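Local coordinates for odorant binding protein OBP69a (Ceratitis capitata, PDB 6HHE) that probably binds and carries small odorant molecules in insect olfaction, at residues A[11-19]-A[116-124]; A[80-91]-A[103-114]. All blocks are in the same frame, centred on the assembly; numbering follows the deposited sequence. Where two conformers were deposited one is given.

Contact 1 of 2, residues A[11-19]-A[116-124]. With SO4 (sulfate ion), chain B.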
loop_
_atom_site.group_PDB
_atom_site.type_symbol
_atom_site.label_atom_id
_atom_site.label_comp_id
_atom_site.label_asym_id
_atom_site.label_seq_id
_atom_site.Cartn_x
_atom_site.Cartn_y
_atom_site.Cartn_z
ATOM N N ALA A 11 -2.553 2.121 -13.411
ATOM C CA ALA A 11 -1.956 2.485 -12.129
ATOM C C ALA A 11 -1.852 3.994 -11.976
ATOM O O ALA A 11 -2.077 4.535 -10.886
ATOM C CB ALA A 11 -0.582 1.837 -11.986
ATOM N N LYS A 12 -1.513 4.694 -13.055
ATOM C CA LYS A 12 -1.451 6.148 -12.990
ATOM C C LYS A 12 -2.836 6.759 -12.804
ATOM O O LYS A 12 -2.983 7.748 -12.076
ATOM C CB LYS A 12 -0.769 6.696 -14.242
ATOM C CG LYS A 12 0.709 6.303 -14.367
ATOM C CD LYS A 12 1.638 7.209 -13.540
ATOM C CE LYS A 12 1.761 6.789 -12.081
ATOM N NZ LYS A 12 2.146 7.946 -11.226
ATOM N N LYS A 13 -3.861 6.190 -13.450
ATOM C CA LYS A 13 -5.228 6.648 -13.217
ATOM C C LYS A 13 -5.598 6.493 -11.752
ATOM O O LYS A 13 -6.158 7.408 -11.137
ATOM C CB LYS A 13 -6.211 5.867 -14.090
ATOM C CG LYS A 13 -6.106 6.189 -15.569
ATOM C CD LYS A 13 -7.209 5.531 -16.386
ATOM C CE LYS A 13 -7.137 4.011 -16.330
ATOM N NZ LYS A 13 -7.988 3.369 -17.381
ATOM N N LEU A 14 -5.303 5.324 -11.186
ATOM C CA LEU A 14 -5.602 5.058 -9.784
ATOM C C LEU A 14 -4.869 6.043 -8.868
ATOM O O LEU A 14 -5.459 6.613 -7.932
ATOM C CB LEU A 14 -5.224 3.606 -9.481
ATOM C CG LEU A 14 -5.778 2.897 -8.251
ATOM C CD1 LEU A 14 -5.745 1.398 -8.477
ATOM C CD2 LEU A 14 -4.937 3.228 -7.088
ATOM N N THR A 15 -3.565 6.237 -9.115
ATOM C CA THR A 15 -2.760 7.142 -8.294
ATOM C C THR A 15 -3.329 8.547 -8.322
ATOM O O THR A 15 -3.415 9.204 -7.275
ATOM C CB THR A 15 -1.309 7.152 -8.786
ATOM O OG1 THR A 15 -0.777 5.852 -8.607
ATOM C CG2 THR A 15 -0.430 8.153 -7.992
ATOM N N ASN A 16 -3.698 9.028 -9.507
ATOM C CA ASN A 16 -4.291 10.356 -9.646
ATOM C C ASN A 16 -5.498 10.514 -8.756
ATOM O O ASN A 16 -5.616 11.512 -8.037
ATOM C CB ASN A 16 -4.723 10.631 -11.089
ATOM C CG ASN A 16 -5.673 11.863 -11.199
ATOM O OD1 ASN A 16 -5.238 12.996 -10.972
ATOM N ND2 ASN A 16 -6.964 11.637 -11.556
ATOM N N LEU A 17 -6.477 9.605 -8.897
ATOM C CA LEU A 17 -7.697 9.673 -8.101
ATOM C C LEU A 17 -7.379 9.745 -6.621
ATOM O O LEU A 17 -7.916 10.585 -5.881
ATOM C CB LEU A 17 -8.587 8.453 -8.359
ATOM C CG LEU A 17 -9.385 8.336 -9.648
ATOM C CD1 LEU A 17 -10.186 7.048 -9.573
ATOM C CD2 LEU A 17 -10.269 9.520 -9.805
ATOM N N CYS A 18 -6.472 8.878 -6.177
ATOM C CA CYS A 18 -6.211 8.812 -4.745
ATOM C C CYS A 18 -5.442 10.033 -4.254
ATOM O O CYS A 18 -5.688 10.500 -3.137
ATOM C CB CYS A 18 -5.468 7.526 -4.403
ATOM S SG CYS A 18 -6.516 6.023 -4.449
ATOM N N ILE A 19 -4.546 10.583 -5.070
ATOM C CA ILE A 19 -3.935 11.865 -4.723
ATOM C C ILE A 19 -4.993 12.938 -4.538
ATOM O O ILE A 19 -4.970 13.689 -3.556
ATOM C CB ILE A 19 -2.897 12.269 -5.778
ATOM C CG1 ILE A 19 -1.693 11.359 -5.652
ATOM C CG2 ILE A 19 -2.531 13.738 -5.601
ATOM C CD1 ILE A 19 -0.700 11.507 -6.784
ATOM N N LYS A 116 9.726 -0.980 -2.622
ATOM C CA LYS A 116 10.351 0.226 -3.201
ATOM C C LYS A 116 9.895 0.452 -4.640
ATOM O O LYS A 116 9.600 1.590 -5.030
ATOM C CB LYS A 116 11.871 0.106 -3.128
ATOM C CG LYS A 116 12.412 0.303 -1.711
ATOM C CD LYS A 116 13.911 0.004 -1.672
ATOM C CE LYS A 116 14.518 0.423 -0.338
ATOM N NZ LYS A 116 16.016 0.287 -0.330
ATOM N N LEU A 117 9.825 -0.609 -5.461
ATOM C CA LEU A 117 9.297 -0.426 -6.811
ATOM C C LEU A 117 7.836 0.005 -6.797
ATOM O O LEU A 117 7.449 0.878 -7.575
ATOM C CB LEU A 117 9.460 -1.707 -7.636
ATOM C CG LEU A 117 10.921 -1.988 -7.848
ATOM C CD1 LEU A 117 11.107 -3.409 -8.336
ATOM C CD2 LEU A 117 11.487 -0.965 -8.830
ATOM N N LEU A 118 7.009 -0.555 -5.898
ATOM C CA LEU A 118 5.610 -0.142 -5.883
ATOM C C LEU A 118 5.495 1.319 -5.477
ATOM O O LEU A 118 4.656 2.052 -6.002
ATOM C CB LEU A 118 4.800 -1.029 -4.934
ATOM C CG LEU A 118 4.488 -2.446 -5.403
ATOM C CD1 LEU A 118 3.981 -3.297 -4.240
ATOM C CD2 LEU A 118 3.470 -2.460 -6.548
ATOM N N PHE A 119 6.338 1.774 -4.561
ATOM C CA PHE A 119 6.264 3.167 -4.149
ATOM C C PHE A 119 6.622 4.098 -5.290
ATOM O O PHE A 119 6.057 5.201 -5.379
ATOM C CB PHE A 119 7.156 3.438 -2.949
ATOM C CG PHE A 119 6.402 3.546 -1.682
ATOM C CD1 PHE A 119 5.948 2.413 -1.039
ATOM C CD2 PHE A 119 6.088 4.770 -1.174
ATOM C CE1 PHE A 119 5.218 2.517 0.133
ATOM C CE2 PHE A 119 5.365 4.902 0.003
ATOM C CZ PHE A 119 4.927 3.770 0.644
ATOM N N THR A 120 7.525 3.709 -6.176
ATOM C CA THR A 120 7.764 4.599 -7.298
ATOM C C THR A 120 6.551 4.596 -8.226
ATOM O O THR A 120 6.182 5.643 -8.778
ATOM C CB THR A 120 9.053 4.220 -8.029
ATOM O OG1 THR A 120 10.070 3.846 -7.086
ATOM C CG2 THR A 120 9.572 5.437 -8.744
ATOM N N THR A 121 5.887 3.453 -8.348
ATOM C CA THR A 121 4.725 3.326 -9.228
ATOM C C THR A 121 3.587 4.196 -8.733
ATOM O O THR A 121 3.126 5.108 -9.431
ATOM C CB THR A 121 4.251 1.862 -9.249
ATOM O OG1 THR A 121 5.248 1.001 -9.805
ATOM C CG2 THR A 121 2.947 1.698 -10.021
ATOM N N PHE A 122 3.121 3.910 -7.519
ATOM C CA PHE A 122 2.024 4.646 -6.893
ATOM C C PHE A 122 2.562 5.908 -6.219
ATOM O O PHE A 122 2.557 6.058 -5.000
ATOM C CB PHE A 122 1.294 3.744 -5.907
ATOM C CG PHE A 122 0.602 2.565 -6.572
ATOM C CD1 PHE A 122 -0.522 2.761 -7.360
ATOM C CD2 PHE A 122 1.072 1.267 -6.419
ATOM C CE1 PHE A 122 -1.164 1.691 -7.978
ATOM C CE2 PHE A 122 0.422 0.197 -7.041
ATOM C CZ PHE A 122 -0.699 0.417 -7.810
ATOM N N SER A 123 3.080 6.797 -7.062
ATOM C CA SER A 123 3.688 8.054 -6.668
ATOM C C SER A 123 3.429 9.077 -7.758
ATOM O O SER A 123 3.264 8.735 -8.933
ATOM C CB SER A 123 5.202 7.914 -6.441
ATOM O OG SER A 123 5.817 9.185 -6.375
ATOM N N GLU A 124 3.422 10.340 -7.355
ATOM C CA GLU A 124 3.056 11.451 -8.225
ATOM C C GLU A 124 4.248 11.882 -9.067
ATOM O O GLU A 124 4.550 11.259 -10.079
ATOM C CB GLU A 124 2.535 12.613 -7.374
ATOM C CG GLU A 124 1.861 13.754 -8.104
ATOM C CD GLU A 124 1.303 14.782 -7.125
ATOM O OE1 GLU A 124 1.405 14.556 -5.898
ATOM O OE2 GLU A 124 0.764 15.815 -7.576
HETATM S S SO4 B . 16.060 1.671 2.824
HETATM O O1 SO4 B . 16.258 2.601 3.951
HETATM O O2 SO4 B . 16.290 0.379 3.395
HETATM O O3 SO4 B . 14.664 1.821 2.375
HETATM O O4 SO4 B . 16.880 2.050 1.667
#
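F122 carries the apolar side of this contact, its CE1 corner lying 4.1 Å from CB of A11 and 4.2 Å from CD2 of L14, both oblique to the ring. One face of the same ring is taken by its own neighbour: CG2 of T121 stands over the ring centre and also reaches CB of A11. L14 also packs against V51 and I55 of helix 42-55. Further along, CD1 of I19 rests 3.5 Å from CB of E124, against the aliphatic part of that terminal side chain.

Polar contacts are fewer. With chi2 and chi3 both bent, K12 folds back until NZ donates to the carbonyl O of S123 at 2.7 Å, nearly in line with the C=O bond (163°), although this lysine is poorly ordered. T15 OG1, anti to its own carbonyl carbon (chi1 -64°), donates to A11 O within the helix and lies 3.3 Å from CD1 of F122, at the ring edge near its plane. A valine in place of T15 would probably cost A11 O its hydroxyl donor and crowd the edge of the F122 ring with a methyl.

Beyond helix 112-121 the chain turns at F122 through an inverse gamma turn, leading the C-terminal tail obliquely along helix 10-22 of this all-helical PBP/GOBP fold.

Contact 2 of 2, residues A[80-91]-A[103-114]; sequences IVEELHTTCGTQ and TTECYIKTNPVI
T103 meets the chain that leaves helix 78-88: its OG1 accepts from the backbone N of Q91 at 2.9 Å (N-H...O 158°) and itself donates to T99 O, while CG2 lies 3.4 Å from the carbonyl O of G89. The amide of Q91 turns back to C88 O, NE2 to O 2.9 Å, with the acceptor in the amide plane. At C106 the side chain swings anti to its backbone N (chi1 180°), and SG joins SG of C88 in a disulfide. Y107 follows; its ring meets CB of C88 and CD2 of L84 obliquely, the latter 3.8 Å from CD1, and its OH shares a water with G89 O.

The C88–C106 disulfide ties helix 78-88 to helix 96-110, the axes of 80-88 and 103-110 running at 126° to each other, and is one of the three characteristic of classical insect odorant-binding proteins. T110 is a knob set among E83, L84, T87 and C88, its methyl 3.9 Å from CD2 of L84, while OG1 donates to C106 O. A water links T110 O with E83 OE1. N111, the N-cap of helix 112-121, accepts from I114 N through OD1; its ND2 donates to a third water, which donates in turn to E83 OE1 and I80 O. ND2 also donates to the bound 2-(2-methoxyethoxy)ethanol. I114 CD1 meets I80 CD1 tip to tip at 4.1 Å, and these two residues, with E83 and N111, line the pocket holding this molecule, which probably came from the crystallisation liquor.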
loop_
_atom_site.group_PDB
_atom_site.type_symbol
_atom_site.label_atom_id
_atom_site.label_comp_id
_atom_site.label_asym_id
_atom_site.label_seq_id
_atom_site.Cartn_x
_atom_site.Cartn_y
_atom_site.Cartn_z
ATOM N N ILE A 80 5.801 -14.130 -3.838
ATOM C CA ILE A 80 5.938 -12.816 -3.207
ATOM C C ILE A 80 4.669 -12.427 -2.475
ATOM O O ILE A 80 4.706 -11.948 -1.325
ATOM C CB ILE A 80 6.314 -11.784 -4.275
ATOM C CG1 ILE A 80 7.801 -11.924 -4.648
ATOM C CG2 ILE A 80 5.953 -10.329 -3.841
ATOM C CD1 ILE A 80 8.049 -11.386 -6.071
ATOM N N VAL A 81 3.512 -12.623 -3.123
ATOM C CA VAL A 81 2.255 -12.285 -2.468
ATOM C C VAL A 81 2.001 -13.168 -1.268
ATOM O O VAL A 81 1.590 -12.682 -0.208
ATOM C CB VAL A 81 1.115 -12.371 -3.481
ATOM C CG1 VAL A 81 -0.221 -12.257 -2.777
ATOM C CG2 VAL A 81 1.268 -11.345 -4.563
ATOM N N GLU A 82 2.229 -14.479 -1.406
ATOM C CA GLU A 82 2.021 -15.366 -0.265
ATOM C C GLU A 82 2.860 -14.952 0.922
ATOM O O GLU A 82 2.374 -14.970 2.051
ATOM C CB GLU A 82 2.332 -16.802 -0.641
ATOM C CG GLU A 82 1.423 -17.350 -1.620
ATOM C CD GLU A 82 1.563 -18.814 -1.715
ATOM O OE1 GLU A 82 2.527 -19.424 -1.212
ATOM O OE2 GLU A 82 0.654 -19.351 -2.307
ATOM N N GLU A 83 4.115 -14.586 0.690
ATOM C CA GLU A 83 4.970 -14.238 1.816
ATOM C C GLU A 83 4.484 -12.971 2.507
ATOM O O GLU A 83 4.473 -12.895 3.752
ATOM C CB GLU A 83 6.415 -14.115 1.353
ATOM C CG GLU A 83 7.310 -13.631 2.466
ATOM C CD GLU A 83 8.720 -13.301 2.067
ATOM O OE1 GLU A 83 8.939 -12.580 1.100
ATOM O OE2 GLU A 83 9.656 -13.765 2.784
ATOM N N LEU A 84 4.067 -11.960 1.740
ATOM C CA LEU A 84 3.563 -10.729 2.363
ATOM C C LEU A 84 2.283 -10.972 3.136
ATOM O O LEU A 84 2.125 -10.492 4.274
ATOM C CB LEU A 84 3.346 -9.655 1.301
ATOM C CG LEU A 84 4.607 -9.130 0.635
ATOM C CD1 LEU A 84 4.262 -8.317 -0.567
ATOM C CD2 LEU A 84 5.383 -8.246 1.615
ATOM N N HIS A 85 1.392 -11.781 2.576
ATOM C CA HIS A 85 0.139 -12.090 3.228
ATOM C C HIS A 85 0.360 -12.871 4.514
ATOM O O HIS A 85 -0.193 -12.527 5.572
ATOM C CB HIS A 85 -0.726 -12.905 2.255
ATOM C CG HIS A 85 -1.935 -13.449 2.915
ATOM N ND1 HIS A 85 -3.006 -12.656 3.261
ATOM C CD2 HIS A 85 -2.200 -14.686 3.396
ATOM C CE1 HIS A 85 -3.902 -13.391 3.899
ATOM N NE2 HIS A 85 -3.438 -14.624 3.991
ATOM N N THR A 86 1.203 -13.899 4.458
ATOM C CA THR A 86 1.358 -14.741 5.655
ATOM C C THR A 86 2.177 -14.026 6.716
ATOM O O THR A 86 1.896 -14.179 7.920
ATOM C CB THR A 86 1.991 -16.083 5.287
ATOM O OG1 THR A 86 3.312 -15.898 4.781
ATOM C CG2 THR A 86 1.153 -16.838 4.300
ATOM N N THR A 87 3.175 -13.219 6.305
ATOM C CA THR A 87 4.018 -12.556 7.303
ATOM C C THR A 87 3.282 -11.412 7.965
ATOM O O THR A 87 3.455 -11.176 9.171
ATOM C CB THR A 87 5.296 -12.049 6.651
ATOM O OG1 THR A 87 5.978 -13.147 6.012
ATOM C CG2 THR A 87 6.205 -11.400 7.678
ATOM N N CYS A 88 2.500 -10.663 7.196
ATOM C CA CYS A 88 1.987 -9.375 7.621
ATOM C C CYS A 88 0.503 -9.396 7.921
ATOM O O CYS A 88 0.070 -8.693 8.840
ATOM C CB CYS A 88 2.272 -8.311 6.561
ATOM S SG CYS A 88 4.038 -8.066 6.400
ATOM N N GLY A 89 -0.275 -10.171 7.171
ATOM C CA GLY A 89 -1.716 -10.212 7.405
ATOM C C GLY A 89 -2.295 -8.819 7.509
ATOM O O GLY A 89 -2.026 -7.949 6.673
ATOM N N THR A 90 -3.150 -8.610 8.501
ATOM C CA THR A 90 -3.678 -7.291 8.816
ATOM C C THR A 90 -2.960 -6.787 10.062
ATOM O O THR A 90 -2.968 -7.451 11.107
ATOM C CB THR A 90 -5.191 -7.341 9.048
ATOM O OG1 THR A 90 -5.837 -7.890 7.909
ATOM C CG2 THR A 90 -5.711 -5.936 9.289
ATOM N N GLN A 91 -2.288 -5.641 9.947
ATOM C CA GLN A 91 -1.698 -4.981 11.101
ATOM C C GLN A 91 -2.690 -3.899 11.509
ATOM O O GLN A 91 -2.707 -2.807 10.933
ATOM C CB GLN A 91 -0.328 -4.388 10.787
ATOM C CG GLN A 91 0.751 -5.419 10.407
ATOM C CD GLN A 91 1.112 -6.310 11.557
ATOM O OE1 GLN A 91 1.429 -5.830 12.639
ATOM N NE2 GLN A 91 1.079 -7.623 11.334
ATOM N N THR A 103 0.138 -1.956 8.075
ATOM C CA THR A 103 0.315 -3.151 7.263
ATOM C C THR A 103 1.384 -2.906 6.214
ATOM O O THR A 103 2.246 -3.768 5.988
ATOM C CB THR A 103 -1.018 -3.568 6.635
ATOM O OG1 THR A 103 -1.969 -3.782 7.706
ATOM C CG2 THR A 103 -0.878 -4.867 5.854
ATOM N N THR A 104 1.412 -1.698 5.624
ATOM C CA THR A 104 2.411 -1.406 4.597
ATOM C C THR A 104 3.806 -1.277 5.203
ATOM O O THR A 104 4.783 -1.683 4.547
ATOM C CB THR A 104 2.012 -0.146 3.824
ATOM O OG1 THR A 104 0.796 -0.408 3.129
ATOM C CG2 THR A 104 3.077 0.216 2.810
ATOM N N GLU A 105 3.893 -0.792 6.447
ATOM C CA GLU A 105 5.182 -0.799 7.134
ATOM C C GLU A 105 5.699 -2.216 7.245
ATOM O O GLU A 105 6.908 -2.467 7.042
ATOM C CB GLU A 105 5.069 -0.175 8.522
ATOM C CG GLU A 105 5.052 1.319 8.463
ATOM C CD GLU A 105 5.067 1.941 9.833
ATOM O OE1 GLU A 105 4.250 1.527 10.686
ATOM O OE2 GLU A 105 5.915 2.827 10.057
ATOM N N CYS A 106 4.811 -3.170 7.560
ATOM C CA CYS A 106 5.214 -4.572 7.617
ATOM C C CYS A 106 5.646 -5.071 6.229
ATOM O O CYS A 106 6.674 -5.759 6.092
ATOM C CB CYS A 106 4.076 -5.382 8.201
ATOM S SG CYS A 106 4.500 -7.157 8.305
ATOM N N TYR A 107 4.896 -4.724 5.180
ATOM C CA TYR A 107 5.299 -5.123 3.820
ATOM C C TYR A 107 6.683 -4.619 3.464
ATOM O O TYR A 107 7.463 -5.349 2.839
ATOM C CB TYR A 107 4.312 -4.584 2.791
ATOM C CG TYR A 107 2.918 -5.131 2.818
ATOM C CD1 TYR A 107 2.581 -6.364 3.412
ATOM C CD2 TYR A 107 1.926 -4.415 2.173
ATOM C CE1 TYR A 107 1.270 -6.833 3.344
ATOM C CE2 TYR A 107 0.585 -4.865 2.140
ATOM C CZ TYR A 107 0.293 -6.078 2.704
ATOM O OH TYR A 107 -1.036 -6.453 2.625
ATOM N N ILE A 108 7.010 -3.382 3.852
ATOM C CA ILE A 108 8.293 -2.775 3.495
ATOM C C ILE A 108 9.424 -3.508 4.193
ATOM O O ILE A 108 10.494 -3.739 3.593
ATOM C CB ILE A 108 8.235 -1.301 3.883
ATOM C CG1 ILE A 108 7.380 -0.509 2.887
ATOM C CG2 ILE A 108 9.678 -0.706 3.970
ATOM C CD1 ILE A 108 6.942 0.880 3.409
ATOM N N LYS A 109 9.192 -3.916 5.455
ATOM C CA LYS A 109 10.193 -4.706 6.186
ATOM C C LYS A 109 10.363 -6.089 5.577
ATOM O O LYS A 109 11.489 -6.626 5.545
ATOM C CB LYS A 109 9.809 -4.864 7.666
ATOM C CG LYS A 109 9.971 -3.597 8.486
ATOM C CD LYS A 109 9.651 -3.846 9.954
ATOM C CE LYS A 109 9.725 -2.550 10.747
ATOM N NZ LYS A 109 8.805 -1.526 10.171
ATOM N N THR A 110 9.277 -6.668 5.031
ATOM C CA THR A 110 9.267 -8.052 4.555
ATOM C C THR A 110 9.848 -8.191 3.164
ATOM O O THR A 110 10.635 -9.114 2.915
ATOM C CB THR A 110 7.838 -8.580 4.605
ATOM O OG1 THR A 110 7.415 -8.495 5.981
ATOM C CG2 THR A 110 7.732 -10.028 4.109
ATOM N N ASN A 111 9.486 -7.298 2.243
ATOM C CA ASN A 111 10.014 -7.336 0.887
ATOM C C ASN A 111 10.344 -5.931 0.417
ATOM O O ASN A 111 9.567 -5.299 -0.314
ATOM C CB ASN A 111 9.020 -8.003 -0.074
ATOM C CG ASN A 111 9.705 -8.459 -1.329
ATOM O OD1 ASN A 111 10.645 -7.810 -1.813
ATOM N ND2 ASN A 111 9.221 -9.577 -1.880
ATOM N N PRO A 112 11.484 -5.399 0.819
ATOM C CA PRO A 112 11.818 -4.038 0.437
ATOM C C PRO A 112 11.995 -3.829 -1.043
ATOM O O PRO A 112 11.732 -2.728 -1.530
ATOM C CB PRO A 112 13.125 -3.756 1.210
ATOM C CG PRO A 112 13.628 -5.039 1.628
ATOM C CD PRO A 112 12.425 -5.979 1.778
ATOM N N VAL A 113 12.482 -4.829 -1.784
ATOM C CA VAL A 113 12.649 -4.656 -3.218
ATOM C C VAL A 113 11.315 -4.355 -3.847
ATOM O O VAL A 113 11.152 -3.371 -4.569
ATOM C CB VAL A 113 13.279 -5.908 -3.836
ATOM C CG1 VAL A 113 13.168 -5.890 -5.344
ATOM C CG2 VAL A 113 14.801 -5.920 -3.431
ATOM N N ILE A 114 10.332 -5.239 -3.611
ATOM C CA ILE A 114 9.044 -5.030 -4.235
ATOM C C ILE A 114 8.389 -3.745 -3.742
ATOM O O ILE A 114 7.773 -3.016 -4.535
ATOM C CB ILE A 114 8.180 -6.282 -3.978
ATOM C CG1 ILE A 114 8.753 -7.483 -4.667
ATOM C CG2 ILE A 114 6.727 -6.033 -4.439
ATOM C CD1 ILE A 114 8.853 -7.414 -6.249
HETATM O O HOH W 1 7.353 -11.142 -0.452
HETATM O O HOH W 2 11.149 -10.880 0.942
HETATM O O HOH W 3 -1.390 -8.673 4.127
#

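How the contacts relate
Helix 112-121 serves both contacts: contact 2 takes its N-terminal cap and first turn, contact 1 its last turns and the tail beyond. The two lie about 18 Å apart between centres, on opposite sides of the chain's centre, and F119 of 116-124 packs between them against T104 and I108 of 103-114. Neither is wholly core, each mixing buried and exposed residues. Contact 2 buries more surface, 660 against 371 Å², and is fixed covalently, with waters bridging polar groups, two of them at E83 by the ligand pocket. Contact 1 joins the chain's two ends by an aromatic ring and a single lysine bond, its C18 bonded to C50 of helix 42-55, outside the contact.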